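Local coordinates for nuclease-like protein (Chaetomium thermophilum, PDB 6GRB) that probably cuts branched DNA, acting as a GEN1-type resolvase of four-way junctions and as a 5'-flap endonuclease, through its metal-dependent nuclease core, at residues Glu122-Val134 / Val282-Phe295. Residues are numbered along the deposited sequence; the frame is centred on the assembly and turned at random.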
loop_
_atom_site.group_PDB
_atom_site.type_symbol
_atom_site.label_atom_id
_atom_site.label_comp_id
_atom_site.label_asym_id
_atom_site.label_seq_id
_atom_site.Cartn_x
_atom_site.Cartn_y
_atom_site.Cartn_z
ATOM N N GLU A 122 -4.683 0.226 10.547
ATOM C CA GLU A 122 -3.849 1.384 10.196
ATOM C C GLU A 122 -2.742 1.587 11.216
ATOM O O GLU A 122 -1.604 1.925 10.854
ATOM C CB GLU A 122 -4.670 2.671 10.090
ATOM C CG GLU A 122 -6.039 2.509 9.454
ATOM C CD GLU A 122 -7.126 2.099 10.452
ATOM O OE1 GLU A 122 -7.349 2.885 11.422
ATOM O OE2 GLU A 122 -7.751 1.004 10.269
ATOM N N ALA A 123 -3.069 1.445 12.506
ATOM C CA ALA A 123 -2.045 1.596 13.529
ATOM C C ALA A 123 -0.999 0.508 13.406
ATOM O O ALA A 123 0.182 0.759 13.662
ATOM C CB ALA A 123 -2.660 1.589 14.922
ATOM N N GLU A 124 -1.402 -0.687 12.976
ATOM C CA GLU A 124 -0.470 -1.803 12.941
ATOM C C GLU A 124 0.428 -1.732 11.712
ATOM O O GLU A 124 1.642 -1.959 11.829
ATOM C CB GLU A 124 -1.227 -3.115 13.004
ATOM C CG GLU A 124 -0.403 -4.307 12.700
ATOM C CD GLU A 124 0.232 -4.905 13.943
ATOM O OE1 GLU A 124 0.856 -5.994 13.835
ATOM O OE2 GLU A 124 0.102 -4.293 15.025
ATOM N N CYS A 125 -0.148 -1.391 10.544
ATOM C CA CYS A 125 0.656 -1.112 9.357
ATOM C C CYS A 125 1.772 -0.120 9.677
ATOM O O CYS A 125 2.950 -0.364 9.373
ATOM C CB CYS A 125 -0.215 -0.560 8.228
ATOM S SG CYS A 125 -1.381 -1.722 7.474
ATOM N N ALA A 126 1.406 1.017 10.280
ATOM C CA ALA A 126 2.392 2.044 10.602
ATOM C C ALA A 126 3.455 1.508 11.556
ATOM O O ALA A 126 4.651 1.792 11.401
ATOM C CB ALA A 126 1.691 3.265 11.199
ATOM N N TYR A 127 3.031 0.743 12.562
ATOM C CA TYR A 127 3.984 0.139 13.481
ATOM C C TYR A 127 4.926 -0.815 12.745
ATOM O O TYR A 127 6.125 -0.848 13.027
ATOM C CB TYR A 127 3.220 -0.566 14.606
ATOM C CG TYR A 127 4.094 -1.130 15.702
ATOM C CD1 TYR A 127 4.962 -0.319 16.419
ATOM C CD2 TYR A 127 4.059 -2.474 16.013
ATOM C CE1 TYR A 127 5.758 -0.825 17.410
ATOM C CE2 TYR A 127 4.842 -2.994 17.019
ATOM C CZ TYR A 127 5.694 -2.169 17.708
ATOM O OH TYR A 127 6.483 -2.712 18.703
ATOM N N LEU A 128 4.410 -1.600 11.793
ATOM C CA LEU A 128 5.282 -2.519 11.054
ATOM C C LEU A 128 6.326 -1.766 10.236
ATOM O O LEU A 128 7.417 -2.283 9.993
ATOM C CB LEU A 128 4.464 -3.422 10.125
ATOM C CG LEU A 128 3.455 -4.402 10.700
ATOM C CD1 LEU A 128 2.803 -5.249 9.599
ATOM C CD2 LEU A 128 4.040 -5.260 11.811
ATOM N N GLU A 129 6.003 -0.558 9.792
ATOM C CA GLU A 129 6.959 0.229 9.028
ATOM C C GLU A 129 8.029 0.835 9.930
ATOM O O GLU A 129 9.211 0.831 9.574
ATOM C CB GLU A 129 6.242 1.325 8.226
ATOM C CG GLU A 129 7.174 2.436 7.850
ATOM C CD GLU A 129 6.533 3.543 7.050
ATOM O OE1 GLU A 129 5.299 3.638 7.007
ATOM O OE2 GLU A 129 7.274 4.344 6.457
ATOM N N GLN A 130 7.658 1.339 11.108
ATOM C CA GLN A 130 8.688 1.928 11.948
ATOM C C GLN A 130 9.561 0.870 12.629
ATOM O O GLN A 130 10.696 1.178 13.004
ATOM C CB GLN A 130 8.055 2.915 12.947
ATOM C CG GLN A 130 7.366 2.368 14.176
ATOM C CD GLN A 130 6.508 3.460 14.896
ATOM O OE1 GLN A 130 6.752 4.686 14.747
ATOM N NE2 GLN A 130 5.493 3.012 15.662
ATOM N N GLN A 131 9.094 -0.374 12.736
ATOM C CA GLN A 131 9.918 -1.509 13.143
ATOM C C GLN A 131 10.718 -2.126 11.991
ATOM O O GLN A 131 11.505 -3.049 12.215
ATOM C CB GLN A 131 9.038 -2.580 13.786
ATOM C CG GLN A 131 8.435 -2.121 15.094
ATOM C CD GLN A 131 9.515 -1.839 16.131
ATOM O OE1 GLN A 131 10.451 -2.622 16.287
ATOM N NE2 GLN A 131 9.414 -0.709 16.810
ATOM N N GLY A 132 10.540 -1.662 10.765
ATOM C CA GLY A 132 11.348 -2.171 9.675
ATOM C C GLY A 132 10.830 -3.428 9.013
ATOM O O GLY A 132 11.509 -3.964 8.129
ATOM N N ILE A 133 9.647 -3.914 9.410
ATOM C CA ILE A 133 9.051 -5.070 8.753
ATOM C C ILE A 133 8.696 -4.739 7.301
ATOM O O ILE A 133 8.786 -5.600 6.419
ATOM C CB ILE A 133 7.824 -5.542 9.556
ATOM C CG1 ILE A 133 8.187 -5.703 11.028
ATOM C CG2 ILE A 133 7.282 -6.856 9.016
ATOM C CD1 ILE A 133 9.205 -6.803 11.284
ATOM N N VAL A 134 8.280 -3.494 7.031
ATOM C CA VAL A 134 7.887 -3.052 5.697
ATOM C C VAL A 134 8.471 -1.670 5.430
ATOM O O VAL A 134 8.860 -0.950 6.348
ATOM C CB VAL A 134 6.346 -3.003 5.470
ATOM C CG1 VAL A 134 5.722 -4.355 5.706
ATOM C CG2 VAL A 134 5.682 -1.893 6.317
ATOM N N VAL A 282 -0.914 -2.327 19.241
ATOM C CA VAL A 282 -0.224 -3.014 18.164
ATOM C C VAL A 282 0.259 -4.382 18.647
ATOM O O VAL A 282 0.094 -4.761 19.811
ATOM C CB VAL A 282 0.954 -2.192 17.623
ATOM C CG1 VAL A 282 0.449 -0.953 16.961
ATOM C CG2 VAL A 282 1.894 -1.860 18.756
ATOM N N SER A 283 0.859 -5.129 17.722
ATOM C CA SER A 283 1.334 -6.471 18.022
ATOM C C SER A 283 2.372 -6.454 19.139
ATOM O O SER A 283 3.104 -5.478 19.334
ATOM C CB SER A 283 1.949 -7.106 16.776
ATOM O OG SER A 283 0.968 -7.417 15.815
ATOM N N SER A 284 2.447 -7.570 19.857
ATOM C CA SER A 284 3.425 -7.743 20.915
ATOM C C SER A 284 4.838 -7.674 20.340
ATOM O O SER A 284 5.038 -7.880 19.144
ATOM C CB SER A 284 3.213 -9.089 21.602
ATOM O OG SER A 284 3.767 -10.120 20.792
ATOM N N PRO A 285 5.837 -7.378 21.179
ATOM C CA PRO A 285 7.237 -7.485 20.720
ATOM C C PRO A 285 7.577 -8.835 20.109
ATOM O O PRO A 285 8.244 -8.885 19.075
ATOM C CB PRO A 285 8.037 -7.225 22.004
ATOM C CG PRO A 285 7.159 -6.371 22.821
ATOM C CD PRO A 285 5.746 -6.823 22.544
ATOM N N ALA A 286 7.121 -9.935 20.715
ATOM C CA ALA A 286 7.426 -11.258 20.185
ATOM C C ALA A 286 6.797 -11.468 18.816
ATOM O O ALA A 286 7.339 -12.220 17.998
ATOM C CB ALA A 286 6.962 -12.348 21.164
ATOM N N THR A 287 5.658 -10.819 18.542
ATOM C CA THR A 287 5.056 -10.957 17.220
ATOM C C THR A 287 5.875 -10.220 16.164
ATOM O O THR A 287 6.060 -10.725 15.047
ATOM C CB THR A 287 3.605 -10.470 17.247
ATOM O OG1 THR A 287 2.813 -11.394 18.012
ATOM C CG2 THR A 287 3.034 -10.405 15.863
ATOM N N ILE A 288 6.398 -9.037 16.503
ATOM C CA ILE A 288 7.291 -8.340 15.580
ATOM C C ILE A 288 8.516 -9.189 15.272
ATOM O O ILE A 288 8.947 -9.272 14.120
ATOM C CB ILE A 288 7.700 -6.969 16.137
ATOM C CG1 ILE A 288 6.471 -6.064 16.286
ATOM C CG2 ILE A 288 8.770 -6.361 15.236
ATOM C CD1 ILE A 288 5.637 -5.960 15.029
ATOM N N GLU A 289 9.076 -9.865 16.278
ATOM C CA GLU A 289 10.231 -10.709 15.998
ATOM C C GLU A 289 9.851 -11.907 15.135
ATOM O O GLU A 289 10.603 -12.278 14.220
ATOM C CB GLU A 289 10.907 -11.147 17.300
ATOM C CG GLU A 289 12.207 -10.390 17.581
ATOM C CD GLU A 289 13.224 -10.560 16.443
ATOM O OE1 GLU A 289 13.998 -11.562 16.454
ATOM O OE2 GLU A 289 13.225 -9.715 15.508
ATOM N N ARG A 290 8.686 -12.516 15.387
ATOM C CA ARG A 290 8.186 -13.548 14.478
ATOM C C ARG A 290 8.154 -13.037 13.038
ATOM O O ARG A 290 8.675 -13.684 12.121
ATOM C CB ARG A 290 6.792 -14.011 14.920
ATOM C CG ARG A 290 6.242 -15.216 14.145
ATOM C CD ARG A 290 4.982 -15.800 14.793
ATOM N NE ARG A 290 3.892 -14.823 14.781
ATOM C CZ ARG A 290 3.299 -14.372 13.667
ATOM N NH1 ARG A 290 3.681 -14.814 12.456
ATOM N NH2 ARG A 290 2.317 -13.474 13.757
ATOM N N LEU A 291 7.560 -11.859 12.824
ATOM C CA LEU A 291 7.476 -11.313 11.472
ATOM C C LEU A 291 8.854 -11.069 10.872
ATOM O O LEU A 291 9.039 -11.198 9.653
ATOM C CB LEU A 291 6.669 -10.015 11.484
ATOM C CG LEU A 291 5.207 -10.184 11.917
ATOM C CD1 LEU A 291 4.450 -8.848 11.874
ATOM C CD2 LEU A 291 4.545 -11.233 11.055
ATOM N N ARG A 292 9.832 -10.726 11.712
ATOM C CA ARG A 292 11.166 -10.440 11.208
ATOM C C ARG A 292 11.800 -11.667 10.574
ATOM O O ARG A 292 12.508 -11.551 9.578
ATOM C CB ARG A 292 12.036 -9.899 12.325
ATOM C CG ARG A 292 12.411 -8.442 12.122
ATOM C CD ARG A 292 13.420 -7.972 13.159
ATOM N NE ARG A 292 12.847 -7.014 14.096
ATOM C CZ ARG A 292 12.577 -5.757 13.746
ATOM N NH1 ARG A 292 12.839 -5.384 12.482
ATOM N NH2 ARG A 292 12.051 -4.881 14.629
ATOM N N GLN A 293 11.539 -12.851 11.105
ATOM C CA GLN A 293 12.114 -14.054 10.518
ATOM C C GLN A 293 11.239 -14.654 9.428
ATOM O O GLN A 293 11.752 -15.370 8.561
ATOM C CB GLN A 293 12.365 -15.107 11.610
ATOM N N GLU A 294 9.940 -14.367 9.435
ATOM C CA GLU A 294 9.008 -15.071 8.575
ATOM C C GLU A 294 8.470 -14.229 7.415
ATOM O O GLU A 294 7.893 -14.791 6.479
ATOM C CB GLU A 294 7.856 -15.638 9.433
ATOM C CG GLU A 294 8.343 -16.777 10.369
ATOM C CD GLU A 294 7.253 -17.401 11.261
ATOM O OE1 GLU A 294 7.600 -18.208 12.169
ATOM O OE2 GLU A 294 6.057 -17.084 11.069
ATOM N N PHE A 295 8.660 -12.919 7.424
ATOM C CA PHE A 295 8.214 -12.120 6.297
ATOM C C PHE A 295 9.424 -11.363 5.747
ATOM O O PHE A 295 10.198 -10.815 6.538
ATOM C CB PHE A 295 7.090 -11.149 6.698
ATOM C CG PHE A 295 6.787 -10.127 5.640
ATOM C CD1 PHE A 295 6.082 -10.477 4.504
ATOM C CD2 PHE A 295 7.233 -8.819 5.776
ATOM C CE1 PHE A 295 5.837 -9.557 3.523
ATOM C CE2 PHE A 295 6.995 -7.885 4.799
ATOM C CZ PHE A 295 6.288 -8.247 3.663
#
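E124 reaches the start of the second segment with both carboxylate oxygens. Its CG stands anti to the backbone N (chi1 168°) and the chain bends at chi2, which sets the carboxylate against S283: OE2 accepts from S283 N through its syn lone pair (2.9 Å), while OE1 lies 2.4 Å from S283 OG, a contact too short to be trusted in detail, and bonds to H115 NE2 of strand 113-116. With an alanine here, the S283 amide and H115 NE2 would probably lose their carboxylate partner, and the turn into helix 285-294 would be less firmly held. One turn on, Y127 lays one ring face on V282, whose CG2 sits 3.6 Å from the ring centroid in a CH-pi contact; CG of Q131, from the same segment, covers the opposite face. Y127 CE2 meets I288 CG1 at 3.6 Å. Deeper in, L128 spreads CD2 between I288 CD1 and L291 CD1. Where helix 121-130 ends in a Schellman motif at G132, Q131 O points almost straight at R292 and accepts from R292 NH1 (2.7 Å, C=O...N angle 168°) and weakly from NH2. E289 forms a salt bridge with R292 NE. I133 then packs two ways: CD1 rests on R292 CG (3.7 Å) and over one guanidinium face, while CG2 meets F295 CD2. The F295 ring turns its edge to I133 O, CE2 at 3.3 Å, with V134 CG1 beside it. Helix 121-130 carries E122, a metal ligand known from another structure of this protein but without metal here. The two helix axes cross at -64°, 11.6 Å apart, over the mixed sheet of the XPG nuclease core: L128, L291 and F295 touch its outermost strand 113-116, and V134 and F295 touch strands 73-78 and 34-37.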